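Local atomic coordinates of putative uncharacterized protein (Aquifex aeolicus, PDB entry 3ME7), a protein that probably binds copper and takes part in electron transfer, as a membrane-linked SCO1/2-family protein whose soluble thioredoxin-like domain is described here. Residues L26-P30 with G62-I68; P35-H39 with D80-F84; D76-I81 with K96-A100. All coordinates share one frame. Where two conformers were deposited one is given. Numbering follows the deposited sequence.

Contact 1. Residues L26-P30 with G62-I68; sequences LKGKP and GKDFWVI
At the apolar centre the indole of Trp-66 (chi1 -67°, chi2 109°) is clamped between two aliphatic chains. Leu-26 (m, t) sets CD2 over one face, 3.9 Å from the centroid of the Trp-66 five-membered ring and 9° off its normal; Lys-29 (m, t, t, m) lays CD over the opposite face, also 3.9 Å from that centroid and 26° off the normal. Both are CH-pi contacts. Leu-26 CD1 lies 3.7 Å from Ile-68 CD1, and Pro-30 CB 4.1 Å from Phe-65 CB, where Leu-157 of helix 150-160 covers both side chains. The closest CA pair is Pro-30 with Phe-65, at 4.8 Å. Here the loop 26-30 enters strand 31-36 beside the start of strand 66-71, its parallel neighbour in the central sheet of the thioredoxin-like fold. Trp-66 N donates to Pro-30 O (2.8 Å, 159°), and the pairing runs on through Ile-32. Gly-28, at phi/psi 112/-12, turns the loop. Further out, water 1 accepts from Trp-66 NE1 (3.0 Å) and donates to Lys-27 O (2.8 Å). At the polar edge Gly-62 N donates to Phe-65 O (2.8 Å), and Lys-29 NZ donates to Lys-63 O at 3.1 Å.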
loop_
_atom_site.group_PDB
_atom_site.type_symbol
_atom_site.label_atom_id
_atom_site.label_comp_id
_atom_site.label_asym_id
_atom_site.label_seq_id
_atom_site.Cartn_x
_atom_site.Cartn_y
_atom_site.Cartn_z
ATOM N N LEU A 26 7.082 -7.653 -7.862
ATOM C CA LEU A 26 6.088 -8.187 -6.925
ATOM C C LEU A 26 4.910 -8.823 -7.630
ATOM O O LEU A 26 3.991 -9.300 -6.964
ATOM C CB LEU A 26 5.551 -7.089 -5.995
ATOM C CG LEU A 26 6.534 -6.317 -5.088
ATOM C CD1 LEU A 26 5.781 -5.264 -4.296
ATOM C CD2 LEU A 26 7.280 -7.229 -4.147
ATOM N N LYS A 27 4.913 -8.833 -8.964
ATOM C CA LYS A 27 3.846 -9.523 -9.692
ATOM C C LYS A 27 3.735 -10.977 -9.246
ATOM O O LYS A 27 4.736 -11.594 -8.852
ATOM C CB LYS A 27 4.056 -9.445 -11.207
ATOM C CG LYS A 27 3.624 -8.121 -11.803
ATOM C CD LYS A 27 3.836 -8.124 -13.319
ATOM C CE LYS A 27 3.629 -6.747 -13.895
ATOM N NZ LYS A 27 3.828 -6.716 -15.373
ATOM N N GLY A 28 2.527 -11.519 -9.337
ATOM C CA GLY A 28 2.308 -12.953 -9.076
ATOM C C GLY A 28 1.491 -13.222 -7.826
ATOM O O GLY A 28 1.061 -14.352 -7.591
ATOM N N LYS A 29 1.287 -12.182 -7.012
ATOM C CA LYS A 29 0.405 -12.238 -5.844
ATOM C C LYS A 29 -0.353 -10.914 -5.782
ATOM O O LYS A 29 0.176 -9.876 -6.241
ATOM C CB LYS A 29 1.208 -12.352 -4.538
ATOM C CG LYS A 29 2.302 -13.416 -4.477
ATOM C CD LYS A 29 2.992 -13.363 -3.115
ATOM C CE LYS A 29 4.227 -14.248 -3.077
ATOM N NZ LYS A 29 3.907 -15.699 -3.073
ATOM N N PRO A 30 -1.568 -10.905 -5.175
ATOM C CA PRO A 30 -2.208 -9.618 -4.890
ATOM C C PRO A 30 -1.322 -8.725 -4.010
ATOM O O PRO A 30 -0.499 -9.222 -3.217
ATOM C CB PRO A 30 -3.461 -10.005 -4.110
ATOM C CG PRO A 30 -3.767 -11.399 -4.560
ATOM C CD PRO A 30 -2.410 -12.031 -4.717
ATOM N N GLY A 62 3.652 -12.044 2.084
ATOM C CA GLY A 62 4.776 -12.668 1.372
ATOM C C GLY A 62 4.435 -14.022 0.778
ATOM O O GLY A 62 5.237 -14.607 0.025
ATOM N N LYS A 63 3.260 -14.539 1.136
ATOM C CA LYS A 63 2.787 -15.819 0.619
ATOM C C LYS A 63 1.455 -15.641 -0.099
ATOM O O LYS A 63 1.359 -15.863 -1.308
ATOM C CB LYS A 63 2.673 -16.843 1.759
ATOM C CG LYS A 63 2.061 -18.188 1.380
ATOM C CD LYS A 63 2.880 -18.907 0.314
ATOM C CE LYS A 63 2.207 -20.208 -0.105
ATOM N NZ LYS A 63 2.977 -20.896 -1.183
ATOM N N ASP A 64 0.429 -15.221 0.632
ATOM C CA ASP A 64 -0.889 -15.067 0.036
ATOM C C ASP A 64 -1.034 -13.757 -0.727
ATOM O O ASP A 64 -1.823 -13.661 -1.657
ATOM C CB ASP A 64 -1.971 -15.192 1.105
ATOM C CG ASP A 64 -1.998 -16.573 1.730
ATOM O OD1 ASP A 64 -2.237 -17.548 0.977
ATOM O OD2 ASP A 64 -1.735 -16.668 2.945
ATOM N N PHE A 65 -0.265 -12.752 -0.313
ATOM C CA PHE A 65 -0.307 -11.413 -0.901
ATOM C C PHE A 65 0.888 -10.659 -0.369
ATOM O O PHE A 65 1.468 -11.070 0.629
ATOM C CB PHE A 65 -1.616 -10.688 -0.521
ATOM C CG PHE A 65 -1.993 -10.803 0.939
ATOM C CD1 PHE A 65 -1.375 -10.010 1.912
ATOM C CD2 PHE A 65 -2.992 -11.692 1.332
ATOM C CE1 PHE A 65 -1.749 -10.110 3.253
ATOM C CE2 PHE A 65 -3.359 -11.806 2.670
ATOM C CZ PHE A 65 -2.738 -11.031 3.635
ATOM N N TRP A 66 1.252 -9.555 -1.023
ATOM C CA TRP A 66 2.259 -8.629 -0.495
ATOM C C TRP A 66 1.514 -7.516 0.227
ATOM O O TRP A 66 0.438 -7.112 -0.209
ATOM C CB TRP A 66 3.079 -8.005 -1.642
ATOM C CG TRP A 66 3.946 -9.004 -2.372
ATOM C CD1 TRP A 66 3.756 -9.475 -3.652
ATOM C CD2 TRP A 66 5.126 -9.646 -1.873
ATOM N NE1 TRP A 66 4.755 -10.380 -3.969
ATOM C CE2 TRP A 66 5.601 -10.503 -2.901
ATOM C CE3 TRP A 66 5.825 -9.590 -0.656
ATOM C CZ2 TRP A 66 6.747 -11.295 -2.752
ATOM C CZ3 TRP A 66 6.981 -10.376 -0.509
ATOM C CH2 TRP A 66 7.422 -11.216 -1.555
ATOM N N VAL A 67 2.094 -7.021 1.315
ATOM C CA VAL A 67 1.630 -5.782 1.920
ATOM C C VAL A 67 2.760 -4.778 1.783
ATOM O O VAL A 67 3.902 -5.050 2.170
ATOM C CB VAL A 67 1.238 -5.932 3.401
ATOM C CG1 VAL A 67 0.524 -4.672 3.878
ATOM C CG2 VAL A 67 0.299 -7.135 3.574
ATOM N N ILE A 68 2.430 -3.630 1.197
ATOM C CA ILE A 68 3.409 -2.565 0.968
ATOM C C ILE A 68 2.940 -1.266 1.571
ATOM O O ILE A 68 2.047 -0.586 1.026
ATOM C CB ILE A 68 3.724 -2.365 -0.537
ATOM C CG1 ILE A 68 4.128 -3.696 -1.209
ATOM C CG2 ILE A 68 4.775 -1.242 -0.737
ATOM C CD1 ILE A 68 5.415 -4.379 -0.702
HETATM O O HOH W 1 5.437 -12.247 -6.216
#

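Contact 2. Residues P35-H39 with D80-F84; sequences PIYTH and DIKRF
Segment 80-84 is helical (Phe-84 N to Asp-80 O, 3.1 Å) and faces the end of strand 31-36 and the loop that follows it, where Thr-38 (p; phi/psi -76/-24) and His-39 (-96/13) turn the chain; the closest CA pair is Thr-38 with Phe-84, at 6.0 Å. Asp-80 (chi1 -67°) comes first, with CB 3.4 Å from Thr-38 OG1. Its OD1 takes a salt bridge from Arg-83 NH1, one helical turn on, at 2.9 Å, and also accepts from water 3 at 2.7 Å; the same water lies 2.8 Å from His-39 NE2 and so bridges loop and helix. Ile-81 adds a smaller apolar touch, CG2 to Thr-38 CG2 at 3.9 Å; the residue also packs on Val-97 and Lys-99 of strand 95-100. The loop 37-39 leads from the sheet to Cys-40, which with Cys-44 forms the redox-active disulfide of this thioredoxin-like SCO domain; both cysteines are predicted copper ligands, and the helix thus packs against the approach to that site. Next, Arg-83 (t, t, p) points its CB toward the loop and brings NH2 over one face of the His-39 imidazole, 3.4 Å from His-39 CE1. Water 2 accepts from Arg-83 NE at 3.3 Å and donates to Thr-38 O at 3.2 Å, a second bridge. Phe-84 (chi1 -171°, chi2 -86°) ends the segment: Ile-36 (p, p) sets CD1 over its ring face, 4.0 Å from the Phe-84 centroid and 17° off the normal, and Phe-84 CB reaches Thr-38 CG2 at 4.0 Å. Ile-36 in turn touches Cys-44 and Thr-48 of helix 43-52.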
loop_
_atom_site.group_PDB
_atom_site.type_symbol
_atom_site.label_atom_id
_atom_site.label_comp_id
_atom_site.label_asym_id
_atom_site.label_seq_id
_atom_site.Cartn_x
_atom_site.Cartn_y
_atom_site.Cartn_z
ATOM N N PRO A 35 -0.558 4.033 1.475
ATOM C CA PRO A 35 0.190 5.298 1.537
ATOM C C PRO A 35 0.095 5.942 2.907
ATOM O O PRO A 35 -1.005 6.106 3.445
ATOM C CB PRO A 35 -0.493 6.208 0.511
ATOM C CG PRO A 35 -1.794 5.545 0.139
ATOM C CD PRO A 35 -1.742 4.083 0.594
ATOM N N ILE A 36 1.251 6.297 3.462
ATOM C CA ILE A 36 1.352 6.991 4.744
ATOM C C ILE A 36 2.491 8.015 4.627
ATOM O O ILE A 36 3.102 8.138 3.566
ATOM C CB ILE A 36 1.598 6.000 5.936
ATOM C CG1 ILE A 36 2.814 5.082 5.685
ATOM C CG2 ILE A 36 0.331 5.148 6.200
ATOM C CD1 ILE A 36 4.148 5.676 5.937
ATOM N N TYR A 37 2.783 8.748 5.702
ATOM C CA TYR A 37 4.111 9.366 5.816
ATOM C C TYR A 37 4.653 9.142 7.220
ATOM O O TYR A 37 3.879 8.913 8.141
ATOM C CB TYR A 37 4.149 10.846 5.402
ATOM C CG TYR A 37 3.251 11.793 6.162
ATOM C CD1 TYR A 37 1.871 11.798 5.964
ATOM C CD2 TYR A 37 3.793 12.738 7.029
ATOM C CE1 TYR A 37 1.064 12.691 6.618
ATOM C CE2 TYR A 37 2.980 13.637 7.702
ATOM C CZ TYR A 37 1.623 13.603 7.493
ATOM O OH TYR A 37 0.808 14.487 8.160
ATOM N N THR A 38 5.975 9.159 7.368
ATOM C CA THR A 38 6.583 8.571 8.575
ATOM C C THR A 38 6.436 9.445 9.810
ATOM O O THR A 38 6.457 8.937 10.931
ATOM C CB THR A 38 8.053 8.090 8.383
ATOM O OG1 THR A 38 8.938 9.206 8.238
ATOM C CG2 THR A 38 8.178 7.143 7.188
ATOM N N HIS A 39 6.271 10.748 9.599
ATOM C CA HIS A 39 6.077 11.672 10.710
ATOM C C HIS A 39 4.599 11.947 10.965
ATOM O O HIS A 39 4.252 12.842 11.718
ATOM C CB HIS A 39 6.843 12.969 10.470
ATOM C CG HIS A 39 8.325 12.795 10.470
ATOM N ND1 HIS A 39 9.058 12.673 11.633
ATOM C CD2 HIS A 39 9.217 12.740 9.453
ATOM C CE1 HIS A 39 10.337 12.535 11.329
ATOM N NE2 HIS A 39 10.462 12.575 10.014
ATOM N N ASP A 80 14.155 7.049 7.999
ATOM C CA ASP A 80 12.757 7.301 8.365
ATOM C C ASP A 80 11.865 6.070 8.219
ATOM O O ASP A 80 11.056 5.788 9.109
ATOM C CB ASP A 80 12.168 8.446 7.546
ATOM C CG ASP A 80 12.808 9.777 7.858
ATOM O OD1 ASP A 80 12.936 10.127 9.047
ATOM O OD2 ASP A 80 13.185 10.483 6.912
ATOM N N ILE A 81 11.992 5.356 7.097
ATOM C CA ILE A 81 11.127 4.190 6.895
ATOM C C ILE A 81 11.513 3.004 7.779
ATOM O O ILE A 81 10.646 2.226 8.175
ATOM C CB ILE A 81 10.947 3.786 5.408
ATOM C CG1 ILE A 81 12.289 3.531 4.713
ATOM C CG2 ILE A 81 10.084 4.823 4.681
ATOM C CD1 ILE A 81 12.118 2.842 3.359
ATOM N N LYS A 82 12.805 2.873 8.074
ATOM C CA LYS A 82 13.279 1.871 9.027
ATOM C C LYS A 82 12.696 2.130 10.419
ATOM O O LYS A 82 12.254 1.201 11.100
ATOM C CB LYS A 82 14.811 1.862 9.073
ATOM C CG LYS A 82 15.398 0.738 9.919
ATOM C CD LYS A 82 14.872 -0.596 9.445
ATOM C CE LYS A 82 15.281 -1.728 10.367
ATOM N NZ LYS A 82 14.503 -2.960 10.081
ATOM N N ARG A 83 12.711 3.392 10.837
ATOM C CA ARG A 83 12.078 3.787 12.111
ATOM C C ARG A 83 10.576 3.416 12.130
ATOM O O ARG A 83 10.078 2.831 13.100
ATOM C CB ARG A 83 12.282 5.287 12.348
ATOM C CG ARG A 83 11.968 5.773 13.781
ATOM C CD ARG A 83 12.004 7.313 13.878
ATOM N NE ARG A 83 10.956 7.904 13.046
ATOM C CZ ARG A 83 11.161 8.719 12.012
ATOM N NH1 ARG A 83 12.388 9.085 11.666
ATOM N NH2 ARG A 83 10.128 9.155 11.309
ATOM N N PHE A 84 9.878 3.706 11.032
ATOM C CA PHE A 84 8.453 3.366 10.909
ATOM C C PHE A 84 8.223 1.852 11.008
ATOM O O PHE A 84 7.339 1.409 11.734
ATOM C CB PHE A 84 7.886 3.932 9.597
ATOM C CG PHE A 84 6.386 3.818 9.475
ATOM C CD1 PHE A 84 5.799 2.649 8.966
ATOM C CD2 PHE A 84 5.563 4.878 9.844
ATOM C CE1 PHE A 84 4.406 2.538 8.862
ATOM C CE2 PHE A 84 4.171 4.775 9.722
ATOM C CZ PHE A 84 3.608 3.605 9.232
HETATM O O HOH W 2 7.932 6.703 12.644
HETATM O O HOH W 3 13.210 12.752 9.684
#

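Contact 3. Residues D76-I81 with K96-A100; sequences DTLEDI and KVVKA. With SO4 (sulfate ion), chain C.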
loop_
_atom_site.group_PDB
_atom_site.type_symbol
_atom_site.label_atom_id
_atom_site.label_comp_id
_atom_site.label_asym_id
_atom_site.label_seq_id
_atom_site.Cartn_x
_atom_site.Cartn_y
_atom_site.Cartn_z
ATOM N N ASP A 76 11.214 11.814 3.143
ATOM C CA ASP A 76 11.482 10.631 3.952
ATOM C C ASP A 76 12.666 9.846 3.370
ATOM O O ASP A 76 12.755 9.637 2.150
ATOM C CB ASP A 76 10.233 9.733 4.058
ATOM C CG ASP A 76 9.294 10.135 5.189
ATOM O OD1 ASP A 76 9.635 11.017 6.006
ATOM O OD2 ASP A 76 8.194 9.550 5.276
ATOM N N THR A 77 13.585 9.459 4.247
ATOM C CA THR A 77 14.773 8.691 3.892
ATOM C C THR A 77 14.635 7.243 4.373
ATOM O O THR A 77 13.655 6.874 5.052
ATOM C CB THR A 77 16.005 9.272 4.584
ATOM O OG1 THR A 77 15.831 9.158 5.996
ATOM C CG2 THR A 77 16.207 10.750 4.197
ATOM N N LEU A 78 15.639 6.437 4.028
ATOM C CA LEU A 78 15.718 5.047 4.498
ATOM C C LEU A 78 15.693 4.968 6.023
ATOM O O LEU A 78 15.035 4.109 6.590
ATOM C CB LEU A 78 16.950 4.351 3.919
ATOM C CG LEU A 78 16.895 4.161 2.397
ATOM C CD1 LEU A 78 18.192 3.540 1.900
ATOM C CD2 LEU A 78 15.720 3.300 1.986
ATOM N N GLU A 79 16.387 5.892 6.682
ATOM C CA GLU A 79 16.341 6.004 8.137
ATOM C C GLU A 79 14.900 6.158 8.647
ATOM O O GLU A 79 14.485 5.474 9.584
ATOM C CB GLU A 79 17.215 7.198 8.560
ATOM C CG GLU A 79 17.216 7.545 10.034
ATOM C CD GLU A 79 18.109 8.742 10.336
ATOM O OE1 GLU A 79 17.730 9.887 9.987
ATOM O OE2 GLU A 79 19.184 8.539 10.928
ATOM N N ASP A 80 14.155 7.049 7.999
ATOM C CA ASP A 80 12.757 7.301 8.365
ATOM C C ASP A 80 11.865 6.070 8.219
ATOM O O ASP A 80 11.056 5.788 9.109
ATOM C CB ASP A 80 12.168 8.446 7.546
ATOM C CG ASP A 80 12.808 9.777 7.858
ATOM O OD1 ASP A 80 12.936 10.127 9.047
ATOM O OD2 ASP A 80 13.185 10.483 6.912
ATOM N N ILE A 81 11.992 5.356 7.097
ATOM C CA ILE A 81 11.127 4.190 6.895
ATOM C C ILE A 81 11.513 3.004 7.779
ATOM O O ILE A 81 10.646 2.226 8.175
ATOM C CB ILE A 81 10.947 3.786 5.408
ATOM C CG1 ILE A 81 12.289 3.531 4.713
ATOM C CG2 ILE A 81 10.084 4.823 4.681
ATOM C CD1 ILE A 81 12.118 2.842 3.359
ATOM N N LYS A 96 6.265 -4.964 3.610
ATOM C CA LYS A 96 7.416 -4.084 3.454
ATOM C C LYS A 96 7.033 -2.665 3.800
ATOM O O LYS A 96 5.860 -2.301 3.712
ATOM C CB LYS A 96 7.931 -4.124 2.018
ATOM C CG LYS A 96 8.332 -5.507 1.532
ATOM C CD LYS A 96 8.940 -5.416 0.148
ATOM C CE LYS A 96 8.883 -6.738 -0.579
ATOM N NZ LYS A 96 9.709 -7.752 0.157
ATOM N N VAL A 97 8.021 -1.883 4.235
ATOM C CA VAL A 97 7.889 -0.428 4.327
ATOM C C VAL A 97 8.894 0.137 3.324
ATOM O O VAL A 97 10.099 -0.203 3.374
ATOM C CB VAL A 97 8.174 0.096 5.738
ATOM C CG1 VAL A 97 7.939 1.597 5.785
ATOM C CG2 VAL A 97 7.286 -0.611 6.797
ATOM N N VAL A 98 8.404 0.964 2.395
ATOM C CA VAL A 98 9.217 1.400 1.260
ATOM C C VAL A 98 9.060 2.881 1.014
ATOM O O VAL A 98 8.076 3.486 1.464
ATOM C CB VAL A 98 8.882 0.639 -0.052
ATOM C CG1 VAL A 98 8.852 -0.863 0.203
ATOM C CG2 VAL A 98 7.537 1.085 -0.641
ATOM N N LYS A 99 10.034 3.428 0.299
ATOM C CA LYS A 99 9.924 4.780 -0.278
ATOM C C LYS A 99 10.154 4.666 -1.781
ATOM O O LYS A 99 10.752 3.699 -2.255
ATOM C CB LYS A 99 10.951 5.743 0.336
ATOM C CG LYS A 99 12.405 5.296 0.136
ATOM C CD LYS A 99 13.389 6.386 0.549
ATOM C CE LYS A 99 13.456 7.484 -0.516
ATOM N NZ LYS A 99 14.359 8.588 -0.079
ATOM N N ALA A 100 9.699 5.664 -2.530
ATOM C CA ALA A 100 9.960 5.746 -3.963
ATOM C C ALA A 100 11.408 6.235 -4.149
ATOM O O ALA A 100 11.876 7.101 -3.409
ATOM C CB ALA A 100 8.976 6.724 -4.606
HETATM S S SO4 C . 17.983 7.854 1.237
HETATM O O1 SO4 C . 16.560 7.595 1.047
HETATM O O2 SO4 C . 18.741 7.138 0.222
HETATM O O3 SO4 C . 18.239 9.294 1.155
HETATM O O4 SO4 C . 18.393 7.356 2.551
#
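Apolar packing is carried mainly by Ile-81, whose CB points toward strand 95-100. Ile-81 CB lies 3.7 Å from Val-97 CG1, and the tip of the same residue lies along the strand backbone, with CD1 3.7 Å from both Val-97 O and Lys-99 N. The backbone register agrees: Ile-81 and Val-97 form the closest CA pair, at 6.2 Å. Leu-78 CD2 adds a looser touch on Lys-99 CD at 4.1 Å. This is the packing of helix on strand within a beta-alpha-beta unit, in which helix 78-87 connects the parallel neighbours 66-71 and 95-100.

Among the hydrogen bonds within the helix start, Thr-77 is the N-cap and makes a capping box with Asp-80: Thr-77 N donates to Asp-80 OD2 (2.9 Å, 170°), and Asp-80 N returns a weak bond to Thr-77 OG1 (3.4 Å). Asp-76, just before, is held by Thr-71 OG1 and Thr-38 N through its carboxylate.

One direct hydrogen bond joins the two segments, from Lys-99 NZ to Asp-76 O at 2.9 Å. The same ammonium donates to O1 of the sulfate at 2.7 Å, and Leu-78 N donates to sulfate O4 at 3.3 Å.

The sulfate, probably from the crystallisation liquor, therefore occupies an anion-accepting spot made by a first-turn amide and a lysine. The chemistry is that of a helix N-terminus whose amides look for acceptors: Asp-80 OD2 takes Thr-77 N, and the sulfate takes Leu-78 N together with Lys-99 NZ; the ion gives no evidence of a physiological ligand.

How the contacts relate
Contacts 2 and 3 are close neighbours, their centres 6 Å apart; they share Asp-80 and Ile-81 of helix 78-87, and Thr-38 OG1 lies 3.0 Å from Asp-76 OD1 between them. Contact 1 lies farther off, its centre 20 Å from that of contact 2 and 19 Å from that of contact 3. All reach one sheet, in which 95-100, 66-71 and 31-36 are successive parallel strands; Val-67 O to Lys-96 N (2.8 Å) ties contact 1 to contact 3. Along the chain contacts 1 and 2 interleave, whereas contact 1 closes before contact 3 opens. Contact 1 lies away from the predicted copper site, while contact 2 borders it.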